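Local coordinates for autolysin E (Staphylococcus aureus, PDB 4PI8), which probably hydrolyses glycosidic bonds in the NAG-NAM glycan strands of bacterial peptidoglycan, acting as a cell-wall autolysin with a lysozyme-like catalytic domain, at residues V98-L101 and V102-L106; Y127-F130 and F131-A135; Y147-K150 and E151-T154; F166-E170 and Y171-N175; D197-W200 and A201-I204. The protein carries 1 engineered substitution. All coordinates share one frame; numbering follows the deposited sequence.

Contact 1 (V98-L101 and V102-L106); sequences VIYL and VSHAL
Y100 and H104, one helical turn apart, run side by side and point the same way, and their polar ends meet: the phenol OH of Y100 lies 2.7 Å from ND1 of H104. The oxygen comes to the edge of the imidazole, close to its plane, whereas seen from the phenol the approach is oblique. The two rings are inclined at 50° with centroids 5.5 Å apart, too skewed for a stack or an edge-to-face pair. Both side chains leave the helix with CG anti to the backbone N (chi1 153° for Y100 and -173° for H104), which sends them out over the same flank. W200 and F131 set edge-to-face contacts against H104, while I167 of helix 156-172 packs on both members of the pair.

On another flank, S103 turns its hydroxyl back along the helix. OG sits beside its own backbone N and donates to I99 O at 2.7 Å; S103 N gives the same oxygen its regular helical bond at 2.9 Å, from the opposite face of the carbonyl plane. V98 and V102 touch more loosely through their CG2 methyls, 4.4 Å apart.

Everything here is buried, yet Y100 OH, H104 ND1 and S103 OG all have partners: S103 OG is absorbed by a carbonyl of its own helix, and the bond at ND1 fixes the rotation of the imidazole, whichever partner holds the proton.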
# COMPACT_ATOMS: atom_id res chain seq x y z
N VAL A 98 -2.53 -11.78 -1.84
CA VAL A 98 -2.24 -11.81 -0.40
C VAL A 98 -0.77 -11.51 -0.13
O VAL A 98 -0.44 -11.01 0.97
CB VAL A 98 -2.65 -13.16 0.27
CG1 VAL A 98 -1.71 -14.31 -0.13
CG2 VAL A 98 -2.80 -13.02 1.75
N ILE A 99 0.11 -11.81 -1.08
CA ILE A 99 1.52 -11.46 -0.87
C ILE A 99 1.69 -9.93 -0.87
O ILE A 99 2.44 -9.37 -0.07
CB ILE A 99 2.44 -12.20 -1.80
CG1 ILE A 99 2.53 -13.68 -1.44
CG2 ILE A 99 3.81 -11.55 -1.84
CD1 ILE A 99 3.26 -14.55 -2.43
N TYR A 100 1.01 -9.25 -1.80
CA TYR A 100 0.96 -7.82 -1.79
C TYR A 100 0.40 -7.33 -0.48
O TYR A 100 0.98 -6.44 0.16
CB TYR A 100 0.11 -7.31 -2.98
CG TYR A 100 -0.49 -5.97 -2.68
CD1 TYR A 100 0.29 -4.85 -2.49
CD2 TYR A 100 -1.86 -5.86 -2.43
CE1 TYR A 100 -0.26 -3.67 -2.09
CE2 TYR A 100 -2.44 -4.67 -2.05
CZ TYR A 100 -1.62 -3.60 -1.81
OH TYR A 100 -2.20 -2.43 -1.35
N LEU A 101 -0.71 -7.90 -0.01
CA LEU A 101 -1.38 -7.39 1.17
C LEU A 101 -0.47 -7.50 2.40
O LEU A 101 -0.34 -6.54 3.19
CB LEU A 101 -2.69 -8.13 1.42
CG LEU A 101 -3.71 -7.45 2.29
CD1 LEU A 101 -4.18 -6.11 1.74
CD2 LEU A 101 -4.86 -8.43 2.46
N VAL A 102 0.17 -8.64 2.57
CA VAL A 102 1.11 -8.85 3.66
C VAL A 102 2.23 -7.87 3.53
O VAL A 102 2.67 -7.26 4.53
CB VAL A 102 1.63 -10.31 3.67
CG1 VAL A 102 2.87 -10.42 4.54
CG2 VAL A 102 0.49 -11.27 4.13
N SER A 103 2.84 -7.76 2.32
CA SER A 103 3.97 -6.88 2.14
C SER A 103 3.65 -5.44 2.44
O SER A 103 4.45 -4.72 3.08
CB SER A 103 4.58 -7.04 0.71
OG SER A 103 4.95 -8.40 0.46
N HIS A 104 2.52 -4.96 1.99
CA HIS A 104 2.05 -3.62 2.28
C HIS A 104 1.93 -3.45 3.79
O HIS A 104 2.43 -2.45 4.34
CB HIS A 104 0.76 -3.36 1.52
CG HIS A 104 0.26 -1.96 1.59
ND1 HIS A 104 -0.77 -1.52 0.81
CD2 HIS A 104 0.62 -0.92 2.39
CE1 HIS A 104 -1.01 -0.26 1.08
NE2 HIS A 104 -0.19 0.13 2.04
N ALA A 105 1.25 -4.36 4.47
CA ALA A 105 1.08 -4.24 5.93
C ALA A 105 2.40 -4.21 6.59
O ALA A 105 2.55 -3.42 7.59
CB ALA A 105 0.23 -5.37 6.46
N LEU A 106 3.37 -5.00 6.17
CA LEU A 106 4.69 -5.01 6.83
C LEU A 106 5.39 -3.66 6.65
O LEU A 106 5.98 -3.14 7.62
CB LEU A 106 5.54 -6.12 6.29
CG LEU A 106 5.08 -7.53 6.64
CD1 LEU A 106 5.87 -8.61 5.89
CD2 LEU A 106 5.15 -7.75 8.17

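Contact 2 (Y127-F130 and F131-A135); sequences YYNF and FGIGA. With AMU (N-acetyl-beta-muramic acid), chain B.
OD1 of N129 is gripped by two backbone amides of the turn that follows it: I133 N donates from 3.2 Å along an almost straight N-H line (178°), and F131 N adds a weak bond at 3.3 Å. The other half of the same amide works in the opposite sense, with ND2 giving a proton to I133 O at 2.8 Å. That oxygen lies in the amide plane of N129. I133 is thus held through both its N and its O, and the pair of bonds fixes the rotation of the carboxamide. N129 has CG anti to its N (chi1 -172°), which carries the amide inside the bend. A water closes the loop further by donating to N129 O and accepting from G132 N.

F130 and F131 pack locally as well. CB of F130 stands over the face of the F131 ring in a CH-pi contact, 4.3 Å from the centroid, and F130 O lies over a face of that ring; this buried carbonyl has no polar partner in the model.

The turn presents its outer side to the glycan. G134 N donates to O7, the acetamido oxygen of the muramic acid, at 2.7 Å, and G132 and I133 also line the pocket. The loop runs from strand 125-127 to helix 138-143, with F131 against helix 98-108, F130 against helix 156-172 and N129 against A148 of helix 147-150.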
# COMPACT_ATOMS: atom_id res chain seq x y z
N TYR A 127 -8.51 1.49 18.06
CA TYR A 127 -8.57 1.40 16.59
C TYR A 127 -7.21 1.08 16.04
O TYR A 127 -6.18 1.50 16.52
CB TYR A 127 -9.10 2.71 16.02
CG TYR A 127 -10.51 3.00 16.50
CD1 TYR A 127 -11.60 2.40 15.93
CD2 TYR A 127 -10.73 3.83 17.59
CE1 TYR A 127 -12.89 2.62 16.42
CE2 TYR A 127 -12.02 4.07 18.06
CZ TYR A 127 -13.08 3.47 17.49
OH TYR A 127 -14.38 3.71 17.92
N TYR A 128 -7.24 0.25 14.96
CA TYR A 128 -6.03 -0.28 14.30
C TYR A 128 -6.07 0.11 12.84
O TYR A 128 -7.11 0.31 12.27
CB TYR A 128 -6.01 -1.83 14.43
CG TYR A 128 -5.91 -2.26 15.89
CD1 TYR A 128 -7.08 -2.39 16.63
CD2 TYR A 128 -4.71 -2.53 16.46
CE1 TYR A 128 -6.99 -2.77 17.98
CE2 TYR A 128 -4.59 -2.91 17.80
CZ TYR A 128 -5.78 -3.00 18.54
OH TYR A 128 -5.71 -3.41 19.88
N ASN A 129 -4.87 0.25 12.29
CA ASN A 129 -4.74 0.64 10.85
C ASN A 129 -3.42 0.11 10.38
O ASN A 129 -2.37 0.51 10.83
CB ASN A 129 -4.77 2.16 10.82
CG ASN A 129 -4.86 2.72 9.41
OD1 ASN A 129 -4.41 2.13 8.43
ND2 ASN A 129 -5.47 3.85 9.34
N PHE A 130 -3.48 -0.87 9.45
CA PHE A 130 -2.29 -1.53 9.00
C PHE A 130 -1.83 -1.20 7.57
O PHE A 130 -0.91 -1.81 7.06
CB PHE A 130 -2.46 -3.07 9.12
CG PHE A 130 -2.67 -3.60 10.51
CD1 PHE A 130 -2.15 -2.98 11.62
CD2 PHE A 130 -3.41 -4.74 10.67
CE1 PHE A 130 -2.38 -3.48 12.90
CE2 PHE A 130 -3.57 -5.29 11.92
CZ PHE A 130 -3.08 -4.65 13.04
N PHE A 131 -2.53 -0.22 6.96
CA PHE A 131 -2.24 0.11 5.56
C PHE A 131 -2.05 1.60 5.31
O PHE A 131 -2.23 2.04 4.15
CB PHE A 131 -3.22 -0.55 4.59
CG PHE A 131 -3.35 -2.04 4.77
CD1 PHE A 131 -2.50 -2.89 4.11
CD2 PHE A 131 -4.30 -2.55 5.61
CE1 PHE A 131 -2.57 -4.26 4.25
CE2 PHE A 131 -4.40 -3.89 5.80
CZ PHE A 131 -3.53 -4.76 5.13
N GLY A 132 -1.80 2.37 6.35
CA GLY A 132 -1.61 3.79 6.15
C GLY A 132 -2.80 4.48 5.59
O GLY A 132 -2.61 5.41 4.73
N ILE A 133 -4.03 4.19 5.98
CA ILE A 133 -5.23 4.69 5.41
C ILE A 133 -5.75 5.87 6.22
O ILE A 133 -6.16 5.71 7.39
CB ILE A 133 -6.31 3.60 5.24
CG1 ILE A 133 -5.78 2.47 4.34
CG2 ILE A 133 -7.60 4.14 4.70
CD1 ILE A 133 -6.55 1.18 4.41
N GLY A 134 -5.77 7.05 5.61
CA GLY A 134 -6.36 8.24 6.24
C GLY A 134 -5.55 8.73 7.42
O GLY A 134 -4.40 8.39 7.60
N ALA A 135 -6.19 9.62 8.21
CA ALA A 135 -5.56 10.20 9.35
C ALA A 135 -5.67 9.22 10.53
O ALA A 135 -6.76 8.70 10.80
CB ALA A 135 -6.22 11.54 9.70
C1 AMU B . -1.40 9.44 2.01
C2 AMU B . -2.87 9.20 1.88
C3 AMU B . -3.43 9.98 0.67
C4 AMU B . -3.02 11.46 0.81
C5 AMU B . -1.55 11.56 1.11
C6 AMU B . -1.12 13.02 1.30
C7 AMU B . -4.23 7.13 2.19
C8 AMU B . -4.39 5.70 1.74
C9 AMU B . -5.28 9.00 -0.52
C10 AMU B . -6.55 8.34 -0.14
C11 AMU B . -5.44 9.84 -1.79
O1 AMU B . -0.87 8.77 3.14
O3 AMU B . -4.84 9.84 0.55
O4 AMU B . -3.39 12.07 -0.44
O5 AMU B . -1.23 10.83 2.27
O6 AMU B . 0.31 13.16 1.39
O7 AMU B . -4.94 7.60 3.06
O10 AMU B . -6.85 7.22 -0.65
O11 AMU B . -7.35 8.95 0.67
N2 AMU B . -3.19 7.77 1.67
O HOH W 1 -0.76 1.84 8.91

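Contact 3 (Y147-K150 and E151-T154); sequences YAEK and EQWT
The Y147 ring has CG of E151 over one face, 3.9 Å from its centroid in a CH-pi contact, and W153 at its edge, where CD2 of Y147 lies 3.8 Å from CH2 of the indole. The two aromatic planes stand at 74°, an offset edge-to-face pair in which the tyrosine edge is turned to the tryptophan face. CB of E151 lies toward the rim of an indole face too, and CB of A148 touches CE3 of W153 at 3.7 Å. E151 folds at chi2 (-46°), laying its carboxylate along the tyrosine toward the phenol end, with the two planes 33° apart. There OE2 meets NZ of K150, a weak salt bridge of 3.4 Å reached by a lysine that lies alongside and bends at its last torsion.

Beneath these side chains the helix is closing. E151 N still bonds to Y147 O, but W153 N reaches back to A148 O at 2.9 Å, and Q152 N meets E149 O from above the carbonyl plane. With Q152 at positive phi, this is a Schellman motif ending helix 147-150; W153 then centres an inverse gamma turn that leads toward helix 156-172.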
# COMPACT_ATOMS: atom_id res chain seq x y z
N TYR A 147 -10.49 7.66 9.45
CA TYR A 147 -11.10 6.62 8.70
C TYR A 147 -11.21 5.29 9.51
O TYR A 147 -12.24 4.65 9.45
CB TYR A 147 -10.33 6.37 7.39
CG TYR A 147 -11.14 5.64 6.37
CD1 TYR A 147 -12.10 6.30 5.64
CD2 TYR A 147 -10.93 4.30 6.12
CE1 TYR A 147 -12.87 5.64 4.72
CE2 TYR A 147 -11.69 3.63 5.20
CZ TYR A 147 -12.65 4.31 4.48
OH TYR A 147 -13.42 3.67 3.55
N ALA A 148 -10.17 4.99 10.25
CA ALA A 148 -10.11 3.74 11.03
C ALA A 148 -11.27 3.73 12.03
O ALA A 148 -11.89 2.71 12.31
CB ALA A 148 -8.81 3.56 11.70
N GLU A 149 -11.53 4.91 12.60
CA GLU A 149 -12.64 5.04 13.58
C GLU A 149 -14.01 5.00 12.89
O GLU A 149 -14.91 4.27 13.29
CB GLU A 149 -12.46 6.31 14.39
CG GLU A 149 -13.66 6.62 15.28
CD GLU A 149 -13.33 7.65 16.34
OE1 GLU A 149 -12.32 8.37 16.21
OE2 GLU A 149 -14.09 7.74 17.31
N LYS A 150 -14.13 5.71 11.77
CA LYS A 150 -15.33 5.69 10.98
C LYS A 150 -15.77 4.30 10.55
O LYS A 150 -16.96 3.99 10.58
CB LYS A 150 -15.15 6.59 9.74
CG LYS A 150 -16.31 6.59 8.76
CD LYS A 150 -16.26 7.82 7.85
CE LYS A 150 -17.25 7.72 6.70
NZ LYS A 150 -16.65 6.99 5.55
N GLU A 151 -14.80 3.46 10.17
CA GLU A 151 -15.09 2.11 9.72
C GLU A 151 -15.07 1.07 10.85
O GLU A 151 -15.23 -0.11 10.58
CB GLU A 151 -14.10 1.66 8.62
CG GLU A 151 -14.14 2.41 7.31
CD GLU A 151 -15.52 2.64 6.76
OE1 GLU A 151 -16.33 1.69 6.65
OE2 GLU A 151 -15.81 3.80 6.44
N GLN A 152 -14.81 1.53 12.06
CA GLN A 152 -14.84 0.75 13.29
C GLN A 152 -13.87 -0.42 13.20
O GLN A 152 -14.22 -1.61 13.42
CB GLN A 152 -16.27 0.30 13.63
CG GLN A 152 -17.14 1.46 14.14
CD GLN A 152 -16.61 2.07 15.45
OE1 GLN A 152 -16.24 3.25 15.50
NE2 GLN A 152 -16.56 1.27 16.51
N TRP A 153 -12.64 -0.08 12.83
CA TRP A 153 -11.56 -1.08 12.84
C TRP A 153 -11.05 -1.21 14.26
O TRP A 153 -9.96 -0.78 14.64
CB TRP A 153 -10.39 -0.69 11.92
CG TRP A 153 -10.84 -0.64 10.46
CD1 TRP A 153 -11.95 -1.18 9.89
CD2 TRP A 153 -10.09 -0.04 9.40
NE1 TRP A 153 -11.98 -0.90 8.52
CE2 TRP A 153 -10.85 -0.19 8.23
CE3 TRP A 153 -8.90 0.67 9.36
CZ2 TRP A 153 -10.41 0.33 7.01
CZ3 TRP A 153 -8.47 1.18 8.14
CH2 TRP A 153 -9.25 1.01 7.01
N THR A 154 -11.86 -1.91 15.05
CA THR A 154 -11.65 -2.07 16.48
C THR A 154 -10.85 -3.28 16.91
O THR A 154 -10.67 -3.56 18.08
CB THR A 154 -13.04 -2.13 17.21
OG1 THR A 154 -13.83 -3.17 16.64
CG2 THR A 154 -13.78 -0.84 17.08

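Contact 4 (F166-E170 and Y171-N175); sequences FIRNE and YFENN. With AMU (N-acetyl-beta-muramic acid), chain B.
I167 and F172 form the close-packed side: the isoleucine CG2 lies over one face of the phenyl ring, 3.9 Å from its centroid, in a CH-pi contact between side chains that run alongside each other. F166 and Y171 also touch, CE2 to CE1 at 3.8 Å, their rings inclined at 55°. The tyrosine OH carries on past this pair to donate to O10, a carboxylate oxygen of the muramic acid, at 2.7 Å.

R168 and E173 lie on the more open flank. The arginine bends at chi2 and chi3, bringing its guanidinium to the edge of the F172 ring, with CB and CD2 of F172 against one guanidinium face and the two planes 81° apart. NH2 meets E173 OE2 on its anti lone pair at 2.8 Å; NE and NH1 are held elsewhere, by the backbone oxygens of Y94 and E95.

Between the two sides the backbone widens. I167 O accepts from both Y171 N and F172 N, the latter at 2.9 Å, in a pi-type turn that precedes the Schellman motif ending the helix, with N175 (positive phi) as its C-prime residue. This end of helix 156-172 faces L101 of helix 98-108 through I167, and M182 of helix 179-184 through I167 and Y171.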
# COMPACT_ATOMS: atom_id res chain seq x y z
N PHE A 166 -10.90 -1.53 1.51
CA PHE A 166 -10.57 -0.17 1.07
C PHE A 166 -9.70 -0.20 -0.21
O PHE A 166 -9.99 0.49 -1.22
CB PHE A 166 -9.86 0.55 2.15
CG PHE A 166 -9.31 1.92 1.74
CD1 PHE A 166 -10.13 3.04 1.77
CD2 PHE A 166 -8.02 2.07 1.31
CE1 PHE A 166 -9.61 4.30 1.42
CE2 PHE A 166 -7.53 3.31 0.96
CZ PHE A 166 -8.33 4.41 1.02
N ILE A 167 -8.62 -1.02 -0.24
CA ILE A 167 -7.76 -1.08 -1.41
C ILE A 167 -8.53 -1.51 -2.63
O ILE A 167 -8.46 -0.92 -3.71
CB ILE A 167 -6.55 -1.97 -1.09
CG1 ILE A 167 -5.67 -1.33 -0.01
CG2 ILE A 167 -5.75 -2.25 -2.37
CD1 ILE A 167 -4.80 -2.27 0.75
N ARG A 168 -9.34 -2.56 -2.48
CA ARG A 168 -10.15 -3.01 -3.58
C ARG A 168 -11.12 -1.91 -4.05
O ARG A 168 -11.22 -1.63 -5.25
CB ARG A 168 -10.93 -4.30 -3.18
CG ARG A 168 -12.14 -4.67 -4.05
CD ARG A 168 -11.90 -4.81 -5.54
NE ARG A 168 -11.03 -5.89 -5.91
CZ ARG A 168 -10.65 -6.16 -7.12
NH1 ARG A 168 -9.85 -7.13 -7.44
NH2 ARG A 168 -11.12 -5.35 -8.10
N ASN A 169 -11.90 -1.39 -3.11
CA ASN A 169 -13.01 -0.47 -3.51
C ASN A 169 -12.52 0.85 -3.96
O ASN A 169 -13.15 1.43 -4.86
CB ASN A 169 -13.97 -0.32 -2.36
CG ASN A 169 -14.85 -1.53 -2.19
OD1 ASN A 169 -15.02 -2.29 -3.08
ND2 ASN A 169 -15.40 -1.68 -1.01
N GLU A 170 -11.43 1.36 -3.40
CA GLU A 170 -11.00 2.72 -3.73
C GLU A 170 -9.88 2.80 -4.75
O GLU A 170 -9.77 3.80 -5.44
CB GLU A 170 -10.59 3.50 -2.50
CG GLU A 170 -11.71 3.48 -1.46
CD GLU A 170 -13.04 4.01 -1.99
OE1 GLU A 170 -13.02 5.03 -2.74
OE2 GLU A 170 -14.07 3.39 -1.63
N TYR A 171 -9.01 1.79 -4.84
CA TYR A 171 -7.90 1.76 -5.78
C TYR A 171 -8.16 0.79 -6.91
O TYR A 171 -8.14 1.16 -8.12
CB TYR A 171 -6.55 1.52 -5.05
CG TYR A 171 -6.11 2.77 -4.36
CD1 TYR A 171 -6.64 3.14 -3.12
CD2 TYR A 171 -5.22 3.65 -4.96
CE1 TYR A 171 -6.30 4.32 -2.48
CE2 TYR A 171 -4.91 4.87 -4.33
CZ TYR A 171 -5.44 5.18 -3.11
OH TYR A 171 -5.12 6.38 -2.53
N PHE A 172 -8.37 -0.50 -6.61
CA PHE A 172 -8.49 -1.45 -7.70
C PHE A 172 -9.71 -1.15 -8.60
O PHE A 172 -9.65 -1.29 -9.82
CB PHE A 172 -8.53 -2.90 -7.23
CG PHE A 172 -7.31 -3.38 -6.48
CD1 PHE A 172 -6.12 -2.68 -6.49
CD2 PHE A 172 -7.35 -4.60 -5.88
CE1 PHE A 172 -5.00 -3.19 -5.89
CE2 PHE A 172 -6.22 -5.12 -5.30
CZ PHE A 172 -5.04 -4.43 -5.29
N GLU A 173 -10.81 -0.76 -8.00
CA GLU A 173 -12.02 -0.40 -8.76
C GLU A 173 -11.87 0.94 -9.46
O GLU A 173 -12.73 1.28 -10.30
CB GLU A 173 -13.24 -0.41 -7.87
CG GLU A 173 -13.64 -1.81 -7.40
CD GLU A 173 -14.00 -2.73 -8.51
OE1 GLU A 173 -14.90 -2.38 -9.33
OE2 GLU A 173 -13.38 -3.75 -8.67
N ASN A 174 -10.81 1.67 -9.17
CA ASN A 174 -10.46 2.95 -9.84
C ASN A 174 -9.39 2.74 -10.89
O ASN A 174 -8.70 3.71 -11.23
CB ASN A 174 -10.05 4.00 -8.81
CG ASN A 174 -9.97 5.41 -9.38
OD1 ASN A 174 -10.95 5.81 -10.07
ND2 ASN A 174 -8.85 6.11 -9.21
N ASN A 175 -9.14 1.51 -11.33
CA ASN A 175 -8.15 1.21 -12.32
C ASN A 175 -6.70 1.53 -11.93
O ASN A 175 -5.81 1.67 -12.77
CB ASN A 175 -8.51 1.91 -13.66
CG ASN A 175 -7.81 1.29 -14.85
OD1 ASN A 175 -7.63 0.06 -14.93
ND2 ASN A 175 -7.41 2.15 -15.83
C1 AMU B . -1.40 9.44 2.01
C2 AMU B . -2.87 9.20 1.88
C3 AMU B . -3.43 9.98 0.67
C4 AMU B . -3.02 11.46 0.81
C5 AMU B . -1.55 11.56 1.11
C6 AMU B . -1.12 13.02 1.30
C7 AMU B . -4.23 7.13 2.19
C8 AMU B . -4.39 5.70 1.74
C9 AMU B . -5.28 9.00 -0.52
C10 AMU B . -6.55 8.34 -0.14
C11 AMU B . -5.44 9.84 -1.79
O1 AMU B . -0.87 8.77 3.14
O3 AMU B . -4.84 9.84 0.55
O4 AMU B . -3.39 12.07 -0.44
O5 AMU B . -1.23 10.83 2.27
O6 AMU B . 0.31 13.16 1.39
O7 AMU B . -4.94 7.60 3.06
O10 AMU B . -6.85 7.22 -0.65
O11 AMU B . -7.35 8.95 0.67
N2 AMU B . -3.19 7.77 1.67

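Contact 5 (D197-W200 and A201-I204); sequences DIRW and ADKI. With SO4 (sulfate ion), chain N.
R199 and D202 stack their charged groups flat: guanidinium and carboxylate planes are only 11° apart, with CG of D202 3.4 Å above the guanidinium plane of R199. OD2 of D202 is 3.8 Å from NH1 of R199, a long salt bridge with the oxygen well out of the guanidinium plane, so charge alone acts and no N-H is aimed at it. The arginine bends at chi3 (66°) to reach this position, and OD1 of D202 has a salt bridge to K55.

K203, extended beyond CG, crosses D197 at about a right angle and puts NZ 2.8 Å from OD2, on the syn side of the carboxylate. E28 is a second acidic partner of that NZ. OD1 of D197 takes R199 N in an Asx turn, from above the carboxylate plane, within the type I turn D197-W200 that leads into helix 200-215 with R199 at the N-cap. D197 N donates to O3 of a sulfate ion, probably from the crystallisation liquor, at 3.1 Å. One water joins I198 O to A201 N in this first turn.

On the inner side, CD1 of I204 lies over the W200 indole, 3.8 Å from the centroid of the six-membered ring and 3.4 Å from CE2. The indole also packs beside Y194.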
# COMPACT_ATOMS: atom_id res chain seq x y z
N ASP A 197 5.65 8.97 0.17
CA ASP A 197 7.00 8.44 0.06
C ASP A 197 7.27 8.07 -1.41
O ASP A 197 6.63 7.18 -1.95
CB ASP A 197 7.14 7.23 0.99
CG ASP A 197 8.49 6.59 0.95
OD1 ASP A 197 9.42 6.95 0.23
OD2 ASP A 197 8.55 5.56 1.69
N ILE A 198 8.28 8.69 -2.02
CA ILE A 198 8.66 8.43 -3.41
C ILE A 198 9.16 7.01 -3.67
O ILE A 198 9.20 6.58 -4.84
CB ILE A 198 9.62 9.47 -4.00
CG1 ILE A 198 11.04 9.35 -3.40
CG2 ILE A 198 8.99 10.86 -3.91
CD1 ILE A 198 12.02 10.35 -4.00
N ARG A 199 9.57 6.32 -2.57
CA ARG A 199 9.99 4.91 -2.66
C ARG A 199 9.00 3.91 -2.06
O ARG A 199 9.31 2.71 -1.90
CB ARG A 199 11.38 4.75 -2.02
CG ARG A 199 12.47 5.41 -2.90
CD ARG A 199 13.88 4.92 -2.63
NE ARG A 199 14.04 3.51 -3.00
CZ ARG A 199 14.24 3.06 -4.25
NH1 ARG A 199 14.29 3.89 -5.30
NH2 ARG A 199 14.37 1.75 -4.44
N TRP A 200 7.76 4.35 -1.81
CA TRP A 200 6.70 3.47 -1.30
C TRP A 200 6.56 2.23 -2.12
O TRP A 200 6.48 1.08 -1.57
CB TRP A 200 5.37 4.23 -1.27
CG TRP A 200 4.16 3.49 -0.87
CD1 TRP A 200 3.67 3.33 0.41
CD2 TRP A 200 3.19 2.84 -1.74
NE1 TRP A 200 2.51 2.62 0.38
CE2 TRP A 200 2.14 2.34 -0.91
CE3 TRP A 200 3.07 2.67 -3.13
CZ2 TRP A 200 1.07 1.64 -1.41
CZ3 TRP A 200 2.00 2.02 -3.63
CH2 TRP A 200 1.00 1.51 -2.78
N ALA A 201 6.45 2.33 -3.44
CA ALA A 201 6.26 1.13 -4.27
C ALA A 201 7.46 0.24 -4.23
O ALA A 201 7.34 -1.01 -4.24
CB ALA A 201 5.89 1.53 -5.68
N ASP A 202 8.65 0.81 -4.24
CA ASP A 202 9.86 -0.03 -4.22
C ASP A 202 9.93 -0.83 -2.93
O ASP A 202 10.36 -1.99 -2.98
CB ASP A 202 11.09 0.88 -4.32
CG ASP A 202 11.05 1.72 -5.54
OD1 ASP A 202 11.30 1.19 -6.63
OD2 ASP A 202 10.66 2.88 -5.45
N LYS A 203 9.59 -0.25 -1.82
CA LYS A 203 9.67 -0.95 -0.53
C LYS A 203 8.71 -2.14 -0.52
O LYS A 203 9.09 -3.27 -0.11
CB LYS A 203 9.39 -0.06 0.63
CG LYS A 203 10.42 1.06 0.78
CD LYS A 203 9.97 2.13 1.79
CE LYS A 203 11.08 3.16 2.03
NZ LYS A 203 10.61 4.22 2.93
N ILE A 204 7.50 -1.97 -0.97
CA ILE A 204 6.52 -3.07 -0.97
C ILE A 204 6.96 -4.11 -1.98
O ILE A 204 6.92 -5.32 -1.72
CB ILE A 204 5.09 -2.51 -1.26
CG1 ILE A 204 4.68 -1.56 -0.14
CG2 ILE A 204 4.12 -3.66 -1.36
CD1 ILE A 204 3.40 -0.83 -0.41
S SO4 N . 2.80 8.20 3.39
O1 SO4 N . 2.22 6.85 3.69
O2 SO4 N . 1.78 9.01 2.78
O3 SO4 N . 4.09 8.03 2.66
O4 SO4 N . 3.11 8.90 4.70
O HOH W 2 7.20 4.53 -5.21
O HOH W 3 10.59 5.04 -6.92

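In the fold
The five contacts follow one another along the chain, all within the glucosaminidase domain, a member of the lysozyme superfamily. Contact 1, on helix 98-108, touches contact 2 through F131, contact 4 through I167 and contact 5 through W200 and I204, with centres about 13 to 16 Å away; contact 2 likewise touches contacts 1, 3 and 4. Contacts 2 and 3 are close neighbours, about 9 Å between centres, joined by a probable hydrogen bond from Y128 N to W153 O. Contacts 3 and 5 lie on opposite sides of the chain's centre, about 25 Å between centres. Contacts 2 and 4 both hydrogen-bond the muramic acid, so the loop before helix 138-143 and the end of helix 156-172 jointly line the glycan pocket.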